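Local coordinates for protein ubiquitin-conjugating enzyme (Plasmodium vivax, PDB 2FO3) that probably acts as an E2 enzyme, accepting activated ubiquitin as a thioester and passing it on toward protein substrates, this chain being its conjugating domain, at residues L28-H31 and I37-V40. Numbering follows the deposited sequence.
Sequences LDVH and IWIV
Asp29 and Ile39 face each other as an antiparallel hydrogen-bonded pair, joined twice through the backbone. Asp29 N donates to Ile39 O at 2.8 Å, while Ile39 N reaches Asp29 O at 2.9 Å from well above the carbonyl plane. Two residues further toward the loop, His31 N meets Ile37 O at 3.0 Å in a nearly straight bond (176° at the hydrogen). Between these rungs Trp38 CA adds a CA-H...O contact to Asp29 O.

The segments belong to the hairpin of strands 26-30 and 37-43, which opens the four-stranded antiparallel sheet of the UBC fold; strand 26-30 is at its edge, and strand 54-60 bonds to the other side of 37-43.

Apolar packing gathers on the face of Leu28, Val30, Trp38 and Val40. Leu28 packs on Leu15 and Phe18 of helix 10-20; Trp38 and Val40 also meet helix 105-116. With CG anti to its backbone N (chi1 179°), Leu28 is long enough to bring CD1 to Trp38 CE3 at 3.6 Å and Val40 CG2 at 3.8 Å, while CD2 lies over the indole face near its rim. Exposed Val30 approaches the same side of the broad indole obliquely, its CG1 3.7 Å from Trp38 CD1; Phe61 meets the ring edge-to-face.

Asp29 suits its exposed place on the opposite face, shared with Ile39; its OD1 weakly accepts Val30 N. His31 ND1 bonds Asn33 N in the joining loop.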
loop_
_atom_site.group_PDB
_atom_site.type_symbol
_atom_site.label_atom_id
_atom_site.label_comp_id
_atom_site.label_asym_id
_atom_site.label_seq_id
_atom_site.Cartn_x
_atom_site.Cartn_y
_atom_site.Cartn_z
ATOM N N LEU A 28 9.240 -1.706 -4.427
ATOM C CA LEU A 28 8.146 -2.431 -5.045
ATOM C C LEU A 28 8.553 -3.765 -5.582
ATOM O O LEU A 28 9.630 -3.906 -6.150
ATOM C CB LEU A 28 7.539 -1.591 -6.183
ATOM C CG LEU A 28 6.364 -2.151 -7.008
ATOM C CD1 LEU A 28 5.081 -2.363 -6.149
ATOM C CD2 LEU A 28 6.076 -1.195 -8.144
ATOM N N ASP A 29 7.683 -4.749 -5.404
ATOM C CA ASP A 29 7.743 -5.963 -6.218
ATOM C C ASP A 29 6.392 -6.204 -6.867
ATOM O O ASP A 29 5.368 -5.640 -6.429
ATOM C CB ASP A 29 8.178 -7.175 -5.396
ATOM C CG ASP A 29 8.631 -8.351 -6.274
ATOM O OD1 ASP A 29 8.832 -8.194 -7.527
ATOM O OD2 ASP A 29 8.782 -9.443 -5.701
ATOM N N VAL A 30 6.377 -7.000 -7.925
ATOM C CA VAL A 30 5.134 -7.366 -8.586
ATOM C C VAL A 30 5.035 -8.893 -8.696
ATOM O O VAL A 30 6.065 -9.588 -8.748
ATOM C CB VAL A 30 4.954 -6.689 -10.008
ATOM C CG1 VAL A 30 5.089 -5.178 -9.905
ATOM C CG2 VAL A 30 5.954 -7.264 -11.072
ATOM N N HIS A 31 3.821 -9.420 -8.732
ATOM C CA HIS A 31 3.667 -10.865 -8.927
ATOM C C HIS A 31 4.074 -11.246 -10.368
ATOM O O HIS A 31 3.579 -10.642 -11.321
ATOM C CB HIS A 31 2.234 -11.339 -8.639
ATOM C CG HIS A 31 2.117 -12.826 -8.546
ATOM N ND1 HIS A 31 2.280 -13.658 -9.638
ATOM C CD2 HIS A 31 1.884 -13.638 -7.490
ATOM C CE1 HIS A 31 2.154 -14.913 -9.259
ATOM N NE2 HIS A 31 1.907 -14.932 -7.961
ATOM N N ILE A 37 -1.400 -7.793 -9.096
ATOM C CA ILE A 37 -0.925 -7.881 -7.705
ATOM C C ILE A 37 0.493 -7.284 -7.536
ATOM O O ILE A 37 1.431 -7.664 -8.268
ATOM C CB ILE A 37 -0.936 -9.356 -7.151
ATOM C CG1 ILE A 37 -2.358 -9.894 -7.039
ATOM C CG2 ILE A 37 -0.233 -9.435 -5.816
ATOM C CD1 ILE A 37 -2.451 -11.329 -6.513
ATOM N N TRP A 38 0.630 -6.372 -6.574
ATOM C CA TRP A 38 1.917 -5.796 -6.170
ATOM C C TRP A 38 2.197 -6.144 -4.722
ATOM O O TRP A 38 1.281 -6.341 -3.939
ATOM C CB TRP A 38 1.916 -4.254 -6.293
ATOM C CG TRP A 38 1.758 -3.662 -7.658
ATOM C CD1 TRP A 38 1.662 -4.333 -8.876
ATOM C CD2 TRP A 38 1.760 -2.257 -7.977
ATOM N NE1 TRP A 38 1.561 -3.418 -9.890
ATOM C CE2 TRP A 38 1.634 -2.145 -9.377
ATOM C CE3 TRP A 38 1.865 -1.078 -7.205
ATOM C CZ2 TRP A 38 1.574 -0.889 -10.039
ATOM C CZ3 TRP A 38 1.800 0.177 -7.856
ATOM C CH2 TRP A 38 1.662 0.250 -9.269
ATOM N N ILE A 39 3.466 -6.172 -4.349
ATOM C CA ILE A 39 3.862 -6.305 -2.959
ATOM C C ILE A 39 4.840 -5.189 -2.680
ATOM O O ILE A 39 5.916 -5.107 -3.296
ATOM C CB ILE A 39 4.579 -7.648 -2.609
ATOM C CG1 ILE A 39 3.848 -8.869 -3.178
ATOM C CG2 ILE A 39 4.816 -7.767 -1.084
ATOM C CD1 ILE A 39 2.564 -9.153 -2.525
ATOM N N VAL A 40 4.454 -4.329 -1.758
ATOM C CA VAL A 40 5.297 -3.224 -1.332
ATOM C C VAL A 40 6.003 -3.551 -0.005
ATOM O O VAL A 40 5.364 -3.950 0.992
ATOM C CB VAL A 40 4.460 -1.901 -1.247
ATOM C CG1 VAL A 40 5.287 -0.748 -0.650
ATOM C CG2 VAL A 40 3.946 -1.533 -2.602
#